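Local coordinates for protein succinate-semialdehyde dehydrogenase (Streptococcus pyogenes MGAS1882, PDB 4OGD) that catalyses the oxidation of succinic semialdehyde to succinate, using NADP+ as the cofactor, as a member of the aldehyde dehydrogenase family, at residues A[43-48]-A[97-102]; A[54-59]-A[90-95]; A[136-141]-A[152-157]; A[143-148]-A[444-449]. One frame throughout, in Å; residues are numbered along the deposited sequence.

Contact 1 (A[43-48]-A[97-102]); sequences DHLEER and DKADEF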
loop_
_atom_site.group_PDB
_atom_site.type_symbol
_atom_site.label_atom_id
_atom_site.label_comp_id
_atom_site.label_asym_id
_atom_site.label_seq_id
_atom_site.Cartn_x
_atom_site.Cartn_y
_atom_site.Cartn_z
ATOM N N ASP A 43 -13.383 -23.977 5.732
ATOM C CA ASP A 43 -14.163 -23.075 4.884
ATOM C C ASP A 43 -15.414 -22.583 5.607
ATOM O O ASP A 43 -16.373 -23.329 5.791
ATOM C CB ASP A 43 -14.554 -23.777 3.582
ATOM C CG ASP A 43 -15.250 -22.853 2.595
ATOM O OD1 ASP A 43 -15.510 -21.677 2.926
ATOM O OD2 ASP A 43 -15.548 -23.316 1.475
ATOM N N HIS A 44 -15.399 -21.312 5.994
ATOM C CA HIS A 44 -16.514 -20.707 6.709
ATOM C C HIS A 44 -17.049 -19.500 5.953
ATOM O O HIS A 44 -17.770 -18.673 6.520
ATOM C CB HIS A 44 -16.080 -20.290 8.117
ATOM C CG HIS A 44 -15.777 -21.444 9.021
ATOM N ND1 HIS A 44 -16.743 -22.064 9.786
ATOM C CD2 HIS A 44 -14.620 -22.101 9.269
ATOM C CE1 HIS A 44 -16.191 -23.047 10.474
ATOM N NE2 HIS A 44 -14.905 -23.094 10.177
ATOM N N LEU A 45 -16.705 -19.400 4.671
ATOM C CA LEU A 45 -17.128 -18.259 3.859
ATOM C C LEU A 45 -18.642 -18.051 3.820
ATOM O O LEU A 45 -19.118 -16.932 4.023
ATOM C CB LEU A 45 -16.586 -18.368 2.432
ATOM C CG LEU A 45 -17.050 -17.265 1.472
ATOM C CD1 LEU A 45 -16.631 -15.877 1.967
ATOM C CD2 LEU A 45 -16.509 -17.520 0.079
ATOM N N GLU A 46 -19.403 -19.113 3.557
ATOM C CA GLU A 46 -20.861 -18.971 3.502
ATOM C C GLU A 46 -21.447 -18.479 4.832
ATOM O O GLU A 46 -22.379 -17.673 4.840
ATOM C CB GLU A 46 -21.529 -20.279 3.055
ATOM C CG GLU A 46 -21.278 -20.622 1.588
ATOM C CD GLU A 46 -21.777 -19.541 0.638
ATOM O OE1 GLU A 46 -22.837 -18.944 0.914
ATOM O OE2 GLU A 46 -21.115 -19.296 -0.391
ATOM N N GLU A 47 -20.897 -18.949 5.951
ATOM C CA GLU A 47 -21.321 -18.457 7.252
ATOM C C GLU A 47 -21.045 -16.963 7.386
ATOM O O GLU A 47 -21.900 -16.206 7.845
ATOM C CB GLU A 47 -20.611 -19.206 8.375
ATOM C CG GLU A 47 -21.052 -20.640 8.546
ATOM C CD GLU A 47 -20.241 -21.357 9.601
ATOM O OE1 GLU A 47 -19.121 -20.895 9.915
ATOM O OE2 GLU A 47 -20.723 -22.376 10.127
ATOM N N ARG A 48 -19.853 -16.534 6.988
ATOM C CA ARG A 48 -19.529 -15.114 7.102
ATOM C C ARG A 48 -20.411 -14.273 6.184
ATOM O O ARG A 48 -20.825 -13.178 6.558
ATOM C CB ARG A 48 -18.037 -14.841 6.859
ATOM C CG ARG A 48 -17.140 -15.459 7.917
ATOM C CD ARG A 48 -15.704 -14.906 7.881
ATOM N NE ARG A 48 -15.105 -14.990 6.555
ATOM C CZ ARG A 48 -14.492 -16.072 6.086
ATOM N NH1 ARG A 48 -14.402 -17.172 6.837
ATOM N NH2 ARG A 48 -13.981 -16.062 4.861
ATOM N N ASP A 97 -22.759 -9.915 -0.998
ATOM C CA ASP A 97 -23.240 -10.293 -2.327
ATOM C C ASP A 97 -22.104 -10.499 -3.313
ATOM O O ASP A 97 -22.176 -11.371 -4.178
ATOM C CB ASP A 97 -24.208 -9.249 -2.889
ATOM C CG ASP A 97 -25.596 -9.342 -2.278
ATOM O OD1 ASP A 97 -25.931 -10.383 -1.681
ATOM O OD2 ASP A 97 -26.361 -8.365 -2.420
ATOM N N LYS A 98 -21.054 -9.693 -3.176
ATOM C CA LYS A 98 -19.945 -9.719 -4.120
ATOM C C LYS A 98 -18.854 -10.708 -3.731
ATOM O O LYS A 98 -17.896 -10.885 -4.475
ATOM C CB LYS A 98 -19.326 -8.327 -4.248
ATOM C CG LYS A 98 -20.185 -7.299 -4.965
ATOM C CD LYS A 98 -20.271 -7.600 -6.452
ATOM C CE LYS A 98 -21.202 -6.621 -7.146
ATOM N NZ LYS A 98 -21.287 -6.873 -8.616
ATOM N N ALA A 99 -19.010 -11.351 -2.575
ATOM C CA ALA A 99 -17.967 -12.207 -2.018
ATOM C C ALA A 99 -17.397 -13.218 -3.014
ATOM O O ALA A 99 -16.184 -13.271 -3.227
ATOM C CB ALA A 99 -18.473 -12.910 -0.769
ATOM N N ASP A 100 -18.263 -14.019 -3.633
ATOM C CA ASP A 100 -17.785 -15.068 -4.533
ATOM C C ASP A 100 -17.007 -14.504 -5.722
ATOM O O ASP A 100 -15.941 -15.015 -6.075
ATOM C CB ASP A 100 -18.942 -15.942 -5.029
ATOM C CG ASP A 100 -19.613 -16.713 -3.913
ATOM O OD1 ASP A 100 -18.975 -16.943 -2.866
ATOM O OD2 ASP A 100 -20.792 -17.095 -4.089
ATOM N N GLU A 101 -17.539 -13.449 -6.329
ATOM C CA GLU A 101 -16.885 -12.811 -7.465
ATOM C C GLU A 101 -15.535 -12.205 -7.070
ATOM O O GLU A 101 -14.542 -12.316 -7.798
ATOM C CB GLU A 101 -17.785 -11.716 -8.047
ATOM C CG GLU A 101 -17.104 -10.921 -9.161
ATOM C CD GLU A 101 -17.919 -9.729 -9.625
ATOM O OE1 GLU A 101 -19.154 -9.745 -9.448
ATOM O OE2 GLU A 101 -17.319 -8.772 -10.156
ATOM N N PHE A 102 -15.507 -11.558 -5.913
ATOM C CA PHE A 102 -14.303 -10.854 -5.474
ATOM C C PHE A 102 -13.210 -11.804 -4.986
ATOM O O PHE A 102 -12.036 -11.435 -4.955
ATOM C CB PHE A 102 -14.639 -9.843 -4.377
ATOM C CG PHE A 102 -15.350 -8.607 -4.870
ATOM C CD1 PHE A 102 -15.673 -8.444 -6.219
ATOM C CD2 PHE A 102 -15.683 -7.599 -3.976
ATOM C CE1 PHE A 102 -16.322 -7.299 -6.657
ATOM C CE2 PHE A 102 -16.325 -6.447 -4.407
ATOM C CZ PHE A 102 -16.646 -6.298 -5.752
#

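Contact 2 (A[54-59]-A[90-95]); sequences QVANIL and DIADYY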
loop_
_atom_site.group_PDB
_atom_site.type_symbol
_atom_site.label_atom_id
_atom_site.label_comp_id
_atom_site.label_asym_id
_atom_site.label_seq_id
_atom_site.Cartn_x
_atom_site.Cartn_y
_atom_site.Cartn_z
ATOM N N GLN A 54 -26.737 -10.485 8.032
ATOM C CA GLN A 54 -27.495 -10.345 9.275
ATOM C C GLN A 54 -27.109 -9.055 9.990
ATOM O O GLN A 54 -27.941 -8.420 10.655
ATOM C CB GLN A 54 -27.315 -11.577 10.184
ATOM C CG GLN A 54 -28.189 -11.571 11.462
ATOM C CD GLN A 54 -29.697 -11.516 11.171
ATOM O OE1 GLN A 54 -30.145 -11.851 10.080
ATOM N NE2 GLN A 54 -30.471 -11.093 12.157
ATOM N N VAL A 55 -25.850 -8.646 9.841
ATOM C CA VAL A 55 -25.435 -7.349 10.364
ATOM C C VAL A 55 -26.288 -6.253 9.729
ATOM O O VAL A 55 -26.822 -5.390 10.427
ATOM C CB VAL A 55 -23.932 -7.072 10.119
ATOM C CG1 VAL A 55 -23.614 -5.611 10.403
ATOM C CG2 VAL A 55 -23.081 -7.968 10.989
ATOM N N ALA A 56 -26.429 -6.311 8.406
ATOM C CA ALA A 56 -27.270 -5.361 7.683
ATOM C C ALA A 56 -28.719 -5.441 8.162
ATOM O O ALA A 56 -29.386 -4.416 8.340
ATOM C CB ALA A 56 -27.187 -5.615 6.179
ATOM N N ASN A 57 -29.198 -6.663 8.373
ATOM C CA ASN A 57 -30.567 -6.897 8.841
ATOM C C ASN A 57 -30.844 -6.260 10.201
ATOM O O ASN A 57 -31.888 -5.627 10.408
ATOM C CB ASN A 57 -30.815 -8.408 8.905
ATOM C CG ASN A 57 -32.287 -8.767 9.013
ATOM O OD1 ASN A 57 -32.676 -9.550 9.878
ATOM N ND2 ASN A 57 -33.104 -8.221 8.123
ATOM N N ILE A 58 -29.914 -6.433 11.133
ATOM C CA ILE A 58 -30.060 -5.852 12.464
ATOM C C ILE A 58 -29.953 -4.329 12.417
ATOM O O ILE A 58 -30.656 -3.627 13.149
ATOM C CB ILE A 58 -29.044 -6.437 13.453
ATOM C CG1 ILE A 58 -29.302 -7.933 13.636
ATOM C CG2 ILE A 58 -29.117 -5.709 14.797
ATOM C CD1 ILE A 58 -28.157 -8.664 14.327
ATOM N N LEU A 59 -29.082 -3.814 11.551
ATOM C CA LEU A 59 -29.005 -2.372 11.345
ATOM C C LEU A 59 -30.331 -1.804 10.829
ATOM O O LEU A 59 -30.770 -0.739 11.281
ATOM C CB LEU A 59 -27.855 -2.014 10.405
ATOM C CG LEU A 59 -26.471 -2.035 11.048
ATOM C CD1 LEU A 59 -25.406 -1.858 9.968
ATOM C CD2 LEU A 59 -26.338 -0.941 12.110
ATOM N N ASP A 90 -26.119 -1.000 3.222
ATOM C CA ASP A 90 -25.782 -1.279 1.824
ATOM C C ASP A 90 -24.359 -1.804 1.618
ATOM O O ASP A 90 -24.131 -2.673 0.772
ATOM C CB ASP A 90 -26.039 -0.048 0.952
ATOM C CG ASP A 90 -27.518 0.285 0.840
ATOM O OD1 ASP A 90 -28.361 -0.602 1.124
ATOM O OD2 ASP A 90 -27.835 1.429 0.450
ATOM N N ILE A 91 -23.410 -1.279 2.384
ATOM C CA ILE A 91 -22.025 -1.743 2.278
ATOM C C ILE A 91 -21.887 -3.210 2.704
ATOM O O ILE A 91 -21.226 -3.999 2.026
ATOM C CB ILE A 91 -21.067 -0.842 3.086
ATOM C CG1 ILE A 91 -21.013 0.553 2.468
ATOM C CG2 ILE A 91 -19.678 -1.450 3.126
ATOM C CD1 ILE A 91 -20.291 1.590 3.334
ATOM N N ALA A 92 -22.517 -3.571 3.818
ATOM C CA ALA A 92 -22.511 -4.946 4.321
ATOM C C ALA A 92 -23.139 -5.889 3.299
ATOM O O ALA A 92 -22.554 -6.921 2.947
ATOM C CB ALA A 92 -23.265 -5.019 5.643
ATOM N N ASP A 93 -24.320 -5.526 2.799
ATOM C CA ASP A 93 -24.977 -6.372 1.799
ATOM C C ASP A 93 -24.131 -6.477 0.531
ATOM O O ASP A 93 -24.029 -7.552 -0.060
ATOM C CB ASP A 93 -26.377 -5.851 1.461
ATOM C CG ASP A 93 -27.428 -6.244 2.490
ATOM O OD1 ASP A 93 -27.291 -7.304 3.157
ATOM O OD2 ASP A 93 -28.406 -5.478 2.622
ATOM N N TYR A 94 -23.514 -5.364 0.122
ATOM C CA TYR A 94 -22.653 -5.350 -1.059
ATOM C C TYR A 94 -21.533 -6.387 -0.968
ATOM O O TYR A 94 -21.381 -7.219 -1.854
ATOM C CB TYR A 94 -22.068 -3.949 -1.247
ATOM C CG TYR A 94 -21.071 -3.774 -2.385
ATOM C CD1 TYR A 94 -19.707 -3.733 -2.132
ATOM C CD2 TYR A 94 -21.502 -3.600 -3.699
ATOM C CE1 TYR A 94 -18.796 -3.552 -3.155
ATOM C CE2 TYR A 94 -20.599 -3.415 -4.731
ATOM C CZ TYR A 94 -19.246 -3.389 -4.452
ATOM O OH TYR A 94 -18.360 -3.200 -5.482
ATOM N N TYR A 95 -20.752 -6.351 0.106
ATOM C CA TYR A 95 -19.604 -7.248 0.185
ATOM C C TYR A 95 -20.015 -8.707 0.379
ATOM O O TYR A 95 -19.349 -9.614 -0.107
ATOM C CB TYR A 95 -18.607 -6.771 1.248
ATOM C CG TYR A 95 -17.750 -5.648 0.712
ATOM C CD1 TYR A 95 -16.825 -5.891 -0.298
ATOM C CD2 TYR A 95 -17.877 -4.349 1.196
ATOM C CE1 TYR A 95 -16.044 -4.878 -0.809
ATOM C CE2 TYR A 95 -17.102 -3.323 0.689
ATOM C CZ TYR A 95 -16.188 -3.594 -0.313
ATOM O OH TYR A 95 -15.400 -2.591 -0.838
#

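Contact 3 (A[136-141]-A[152-157]); sequences YQIMRV and MVLKHA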
loop_
_atom_site.group_PDB
_atom_site.type_symbol
_atom_site.label_atom_id
_atom_site.label_comp_id
_atom_site.label_asym_id
_atom_site.label_seq_id
_atom_site.Cartn_x
_atom_site.Cartn_y
_atom_site.Cartn_z
ATOM N N TYR A 136 -20.000 4.281 9.485
ATOM C CA TYR A 136 -19.596 4.162 8.088
ATOM C C TYR A 136 -18.105 3.911 7.933
ATOM O O TYR A 136 -17.711 3.063 7.132
ATOM C CB TYR A 136 -20.062 5.405 7.319
ATOM C CG TYR A 136 -19.399 5.684 5.987
ATOM C CD1 TYR A 136 -19.746 4.971 4.837
ATOM C CD2 TYR A 136 -18.476 6.706 5.867
ATOM C CE1 TYR A 136 -19.156 5.263 3.603
ATOM C CE2 TYR A 136 -17.883 6.996 4.653
ATOM C CZ TYR A 136 -18.226 6.278 3.527
ATOM O OH TYR A 136 -17.624 6.577 2.320
ATOM N N GLN A 137 -17.275 4.602 8.715
ATOM C CA GLN A 137 -15.833 4.393 8.582
ATOM C C GLN A 137 -15.408 3.006 9.081
ATOM O O GLN A 137 -14.420 2.450 8.594
ATOM C CB GLN A 137 -14.998 5.481 9.274
ATOM C CG GLN A 137 -15.303 6.920 8.885
ATOM C CD GLN A 137 -15.149 7.235 7.418
ATOM O OE1 GLN A 137 -14.528 6.489 6.654
ATOM N NE2 GLN A 137 -15.711 8.368 7.009
ATOM N N ILE A 138 -16.136 2.437 10.041
ATOM C CA ILE A 138 -15.863 1.049 10.424
ATOM C C ILE A 138 -16.314 0.098 9.323
ATOM O O ILE A 138 -15.567 -0.790 8.905
ATOM C CB ILE A 138 -16.573 0.626 11.727
ATOM C CG1 ILE A 138 -16.188 1.539 12.893
ATOM C CG2 ILE A 138 -16.207 -0.813 12.071
ATOM C CD1 ILE A 138 -17.027 1.270 14.155
ATOM N N MET A 139 -17.538 0.285 8.847
ATOM C CA MET A 139 -18.122 -0.669 7.910
ATOM C C MET A 139 -17.314 -0.754 6.616
ATOM O O MET A 139 -17.189 -1.834 6.026
ATOM C CB MET A 139 -19.593 -0.328 7.618
ATOM C CG MET A 139 -20.323 -1.436 6.842
ATOM S SD MET A 139 -20.439 -2.963 7.790
ATOM C CE MET A 139 -21.922 -2.589 8.721
ATOM N N ARG A 140 -16.737 0.371 6.197
ATOM C CA ARG A 140 -15.942 0.405 4.966
ATOM C C ARG A 140 -14.804 -0.599 4.998
ATOM O O ARG A 140 -14.420 -1.129 3.957
ATOM C CB ARG A 140 -15.377 1.809 4.694
ATOM C CG ARG A 140 -16.412 2.795 4.169
ATOM C CD ARG A 140 -15.822 3.940 3.337
ATOM N NE ARG A 140 -14.532 4.425 3.805
ATOM C CZ ARG A 140 -14.116 5.688 3.701
ATOM N NH1 ARG A 140 -14.895 6.620 3.162
ATOM N NH2 ARG A 140 -12.923 6.025 4.161
ATOM N N VAL A 141 -14.261 -0.849 6.184
ATOM C CA VAL A 141 -13.150 -1.789 6.301
ATOM C C VAL A 141 -13.534 -3.117 6.935
ATOM O O VAL A 141 -12.953 -4.144 6.586
ATOM C CB VAL A 141 -11.928 -1.176 7.027
ATOM C CG1 VAL A 141 -11.364 -0.046 6.206
ATOM C CG2 VAL A 141 -12.299 -0.682 8.411
ATOM N N MET A 152 -10.618 -8.465 12.794
ATOM C CA MET A 152 -10.284 -7.056 12.946
ATOM C C MET A 152 -10.269 -6.650 14.418
ATOM O O MET A 152 -11.069 -7.142 15.232
ATOM C CB MET A 152 -11.301 -6.218 12.162
ATOM C CG MET A 152 -11.170 -4.710 12.300
ATOM S SD MET A 152 -12.105 -3.868 10.994
ATOM C CE MET A 152 -11.052 -4.242 9.597
ATOM N N VAL A 153 -9.339 -5.774 14.770
ATOM C CA VAL A 153 -9.388 -5.099 16.064
ATOM C C VAL A 153 -9.495 -3.611 15.775
ATOM O O VAL A 153 -8.883 -3.102 14.821
ATOM C CB VAL A 153 -8.182 -5.445 16.977
ATOM C CG1 VAL A 153 -8.206 -6.929 17.335
ATOM C CG2 VAL A 153 -6.858 -5.091 16.302
ATOM N N LEU A 154 -10.311 -2.928 16.577
ATOM C CA LEU A 154 -10.709 -1.549 16.300
ATOM C C LEU A 154 -10.278 -0.585 17.388
ATOM O O LEU A 154 -10.614 -0.765 18.563
ATOM C CB LEU A 154 -12.229 -1.480 16.169
ATOM C CG LEU A 154 -12.843 -0.077 16.143
ATOM C CD1 LEU A 154 -12.435 0.651 14.861
ATOM C CD2 LEU A 154 -14.361 -0.164 16.254
ATOM N N LYS A 155 -9.528 0.440 17.002
ATOM C CA LYS A 155 -9.282 1.560 17.893
ATOM C C LYS A 155 -10.072 2.746 17.355
ATOM O O LYS A 155 -9.760 3.278 16.289
ATOM C CB LYS A 155 -7.785 1.866 17.963
ATOM C CG LYS A 155 -7.382 2.661 19.196
ATOM C CD LYS A 155 -7.355 4.132 18.897
ATOM C CE LYS A 155 -7.187 4.949 20.178
ATOM N NZ LYS A 155 -8.316 5.914 20.328
ATOM N N HIS A 156 -11.114 3.135 18.082
ATOM C CA HIS A 156 -11.989 4.217 17.657
ATOM C C HIS A 156 -11.650 5.512 18.384
ATOM O O HIS A 156 -10.840 5.519 19.305
ATOM C CB HIS A 156 -13.456 3.830 17.908
ATOM C CG HIS A 156 -14.392 4.281 16.827
ATOM N ND1 HIS A 156 -14.288 5.511 16.214
ATOM C CD2 HIS A 156 -15.439 3.656 16.238
ATOM C CE1 HIS A 156 -15.228 5.622 15.291
ATOM N NE2 HIS A 156 -15.945 4.512 15.289
ATOM N N ALA A 157 -12.273 6.607 17.956
ATOM C CA ALA A 157 -12.071 7.919 18.573
ATOM C C ALA A 157 -12.477 7.905 20.037
ATOM O O ALA A 157 -13.429 7.222 20.420
ATOM C CB ALA A 157 -12.861 8.979 17.828
#

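Contact 4 (A[143-148]-A[444-449]); sequences APNFIV and TSFVNE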
loop_
_atom_site.group_PDB
_atom_site.type_symbol
_atom_site.label_atom_id
_atom_site.label_comp_id
_atom_site.label_asym_id
_atom_site.label_seq_id
_atom_site.Cartn_x
_atom_site.Cartn_y
_atom_site.Cartn_z
ATOM N N ALA A 143 -16.459 -4.788 6.541
ATOM C CA ALA A 143 -17.172 -5.642 5.583
ATOM C C ALA A 143 -16.228 -6.435 4.664
ATOM O O ALA A 143 -16.327 -7.665 4.598
ATOM C CB ALA A 143 -18.210 -4.845 4.771
ATOM N N PRO A 144 -15.292 -5.752 3.970
ATOM C CA PRO A 144 -14.427 -6.556 3.093
ATOM C C PRO A 144 -13.447 -7.466 3.841
ATOM O O PRO A 144 -13.199 -8.593 3.410
ATOM C CB PRO A 144 -13.669 -5.496 2.280
ATOM C CG PRO A 144 -13.680 -4.278 3.158
ATOM C CD PRO A 144 -15.028 -4.306 3.822
ATOM N N ASN A 145 -12.887 -7.003 4.950
ATOM C CA ASN A 145 -11.969 -7.854 5.688
ATOM C C ASN A 145 -12.644 -9.074 6.311
ATOM O O ASN A 145 -12.073 -10.164 6.335
ATOM C CB ASN A 145 -11.174 -7.043 6.718
ATOM C CG ASN A 145 -10.073 -6.217 6.062
ATOM O OD1 ASN A 145 -9.081 -6.764 5.583
ATOM N ND2 ASN A 145 -10.255 -4.898 6.024
ATOM N N PHE A 146 -13.866 -8.895 6.798
ATOM C CA PHE A 146 -14.617 -10.006 7.363
ATOM C C PHE A 146 -14.873 -11.059 6.286
ATOM O O PHE A 146 -14.703 -12.264 6.519
ATOM C CB PHE A 146 -15.926 -9.483 7.943
ATOM C CG PHE A 146 -16.793 -10.542 8.567
ATOM C CD1 PHE A 146 -16.330 -11.308 9.629
ATOM C CD2 PHE A 146 -18.089 -10.743 8.108
ATOM C CE1 PHE A 146 -17.138 -12.274 10.211
ATOM C CE2 PHE A 146 -18.903 -11.706 8.685
ATOM C CZ PHE A 146 -18.424 -12.473 9.736
ATOM N N ILE A 147 -15.263 -10.607 5.098
ATOM C CA ILE A 147 -15.501 -11.523 3.987
ATOM C C ILE A 147 -14.254 -12.357 3.604
ATOM O O ILE A 147 -14.342 -13.578 3.475
ATOM C CB ILE A 147 -16.094 -10.790 2.763
ATOM C CG1 ILE A 147 -17.531 -10.345 3.065
ATOM C CG2 ILE A 147 -16.055 -11.679 1.532
ATOM C CD1 ILE A 147 -18.465 -11.500 3.448
ATOM N N VAL A 148 -13.099 -11.713 3.439
ATOM C CA VAL A 148 -11.894 -12.477 3.076
ATOM C C VAL A 148 -11.417 -13.372 4.222
ATOM O O VAL A 148 -10.788 -14.414 3.993
ATOM C CB VAL A 148 -10.736 -11.590 2.557
ATOM C CG1 VAL A 148 -10.012 -10.913 3.703
ATOM C CG2 VAL A 148 -9.742 -12.440 1.762
ATOM N N THR A 444 -9.153 -5.612 -1.786
ATOM C CA THR A 444 -7.871 -6.326 -1.836
ATOM C C THR A 444 -6.742 -5.736 -0.995
ATOM O O THR A 444 -5.624 -6.246 -1.034
ATOM C CB THR A 444 -7.377 -6.479 -3.274
ATOM O OG1 THR A 444 -7.391 -5.196 -3.901
ATOM C CG2 THR A 444 -8.274 -7.442 -4.051
ATOM N N SER A 445 -7.026 -4.694 -0.221
ATOM C CA SER A 445 -5.963 -3.979 0.483
ATOM C C SER A 445 -5.120 -4.877 1.371
ATOM O O SER A 445 -3.896 -4.738 1.404
ATOM C CB SER A 445 -6.536 -2.845 1.325
ATOM O OG SER A 445 -7.185 -1.909 0.493
ATOM N N PHE A 446 -5.771 -5.794 2.082
ATOM C CA PHE A 446 -5.054 -6.686 2.988
ATOM C C PHE A 446 -5.226 -8.155 2.626
ATOM O O PHE A 446 -5.243 -9.042 3.495
ATOM C CB PHE A 446 -5.420 -6.372 4.442
ATOM C CG PHE A 446 -5.161 -4.938 4.814
ATOM C CD1 PHE A 446 -3.865 -4.496 5.042
ATOM C CD2 PHE A 446 -6.205 -4.026 4.887
ATOM C CE1 PHE A 446 -3.615 -3.185 5.370
ATOM C CE2 PHE A 446 -5.967 -2.697 5.213
ATOM C CZ PHE A 446 -4.667 -2.272 5.451
ATOM N N VAL A 447 -5.334 -8.409 1.326
ATOM C CA VAL A 447 -5.346 -9.783 0.840
ATOM C C VAL A 447 -3.984 -10.150 0.289
ATOM O O VAL A 447 -3.251 -9.299 -0.233
ATOM C CB VAL A 447 -6.426 -10.037 -0.243
ATOM C CG1 VAL A 447 -7.776 -9.471 0.182
ATOM C CG2 VAL A 447 -5.996 -9.498 -1.584
ATOM N N ASN A 448 -3.645 -11.425 0.433
ATOM C CA ASN A 448 -2.441 -11.982 -0.142
ATOM C C ASN A 448 -2.809 -12.424 -1.542
ATOM O O ASN A 448 -3.571 -13.381 -1.728
ATOM C CB ASN A 448 -1.976 -13.178 0.703
ATOM C CG ASN A 448 -0.883 -13.992 0.033
ATOM O OD1 ASN A 448 -0.305 -13.572 -0.971
ATOM N ND2 ASN A 448 -0.590 -15.168 0.595
ATOM N N GLU A 449 -2.286 -11.706 -2.521
ATOM C CA GLU A 449 -2.420 -12.110 -3.916
ATOM C C GLU A 449 -1.340 -13.157 -4.144
ATOM O O GLU A 449 -0.166 -12.840 -4.314
ATOM C CB GLU A 449 -2.290 -10.899 -4.842
ATOM C CG GLU A 449 -3.479 -9.933 -4.703
ATOM C CD GLU A 449 -3.106 -8.467 -4.865
ATOM O OE1 GLU A 449 -2.095 -8.027 -4.277
ATOM O OE2 GLU A 449 -3.834 -7.737 -5.579
HETATM O O HOH W 1 -8.548 -6.597 2.728
#

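Contact 1 (A[43-48]-A[97-102])
Leu45 and Asp100 meet where the first turn of helix 45-61 comes beside the last turns of helix 78-103. The leucine's branches divide the work. CD1 lies 4.4 Å from the CB of Ala99, a loose apolar touch, while CD2 reaches to 3.9 Å from Asp100 OD1. Swinging CG anti to the backbone N (chi1 176°) carries both methyls across to the other helix. Glu46, next along the chain, points less directly at its neighbour and bends at chi2 (-59°) to bring its carboxylate round. The side chains of Glu46 and Asp100 run at about a right angle, their carboxylate planes 52° apart, and Glu46 OE2 stands 4.0 Å from Asp100 OD1. At the start of helix 45-61, Asp43 OD1 accepts the backbone N-H of Leu45 at 3.1 Å in an Asx turn, nearly straight, next to His44 at the N-cap. The two carboxylates would be expected to repel each other, but Lys49 NZ makes a salt bridge to each. The contact therefore combines a small apolar patch with two acids that share Lys49, in which the lysine probably offsets the repulsion and ties the two helices together near the surface.

Contact 2 (A[54-59]-A[90-95])
Helices 45-61 and 78-103 run in roughly opposite directions, and the CA atoms of Ala56 and Ala92 come within 5.8 Å of each other. This is close helix-helix packing in the aldehyde dehydrogenase fold, made possible by small residues: each alanine directs its methyl at the other helix, and the two CB atoms are 4.0 Å apart. Ala56 CB also reaches Asp93. The methyl sits above the plane of the Asp93 carboxylate, 3.7 Å from CG, so an apolar group covers part of one face of the acid. Asp93 leaves its helix pointing along the interface, and chi1 of -80°, with CG beside the backbone N, turns the carboxylate back over Ala56. Its polar atoms have partners elsewhere on helix 45-61: OD1 takes a hydrogen bond from His53 ND1, and OD2 forms a salt bridge with Arg60 NH2. These partners flank Ala56 in sequence and probably help hold the carboxylate over the methyl, with Ala56 CB 3.5 Å from Asp93 OD1 and 3.8 Å from OD2.

Contact 3 (A[136-141]-A[152-157])
Ile138 extends from CB toward strand 152-155 and into a corner between Leu154 and His156. Its CG1, beside the backbone N (chi1 -57°), comes first to the imidazole, 3.8 Å from His156 NE2. The extended second torsion then carries CD1 onward, to 3.5 Å from His156 CD2 and 3.7 Å from Leu154 CD2, so the terminal methyl abuts the ring at its edge, near the ring plane, while the leucine touches it by a single branch. The imidazole's rotation is set at both nitrogens: ND1 accepts the backbone N-H of Ala157 at 2.9 Å, close to the ring plane, and NE2 bonds to Pro134 O. Helix 136-148 is the crossover of a beta-alpha-beta unit that leads from strand 124-128 to the parallel strand 152-155 in the Rossmann-like sheet. One turn along, Val141 crosses Met152 at about a right angle. Met152 bends at chi3 (-72°), which brings CE to 4.0 Å from Val141 CG2 and 3.6 Å from the carbonyl O of Val141.

Contact 4 (A[143-148]-A[444-449])
The Asn145 amide and the Phe446 ring meet with their planes 38° apart, neither stacked nor perpendicular. The amide oxygen approaches the ring obliquely, with Asn145 OD1 3.9 Å from Phe446 CB and 4.0 Å from CD2. Phe446 lies in the type I beta turn Thr444-Val447, which delivers the chain to strand 448-455, an outer strand of the three-stranded antiparallel sheet that in this family typically serves in subunit association. Consistent with that, Asn448 ND2 bonds to Thr409 O of the second subunit. The amide has further partners: ND2 donates to Val141 O one helical turn back, while OD1 accepts from Asn150 ND2, which also bonds to Phe446 O. A water joins the two segments as well. It lies 2.9 Å from Asn145 OD1 and accepts the backbone N-H of Phe446 at 3.0 Å. The polar backbone of the turn is thus tied to the end of helix 136-148 through solvent and asparagine together. Beside this, two valines close the contact by one branch each. With Val148 CG2 anti to the backbone N and Val447 CG1 beside its own, these two methyl carbons come to 3.9 Å.

Contacts 1 and 2 are two sites on one helix pair, 45-61 with 78-103, their centres 13 Å apart, and contact 2 is nested within the loop that contact 1 closes. Contacts 3 and 4 follow later in the chain and share helix 136-148, with centres 14 Å apart and segments that alternate in sequence. That helix sits against the first pair: Ile91 and Tyr95 pack on it, and Arg48 NH2 probably hydrogen-bonds to Ile147 O, so that contacts 1 and 4 touch directly, their centres 11 Å apart. Helix 136-148 thus lies between the helix pair and both the Rossmann-like sheet, joined in contact 3, and the segment leading to the second subunit, joined in contact 4.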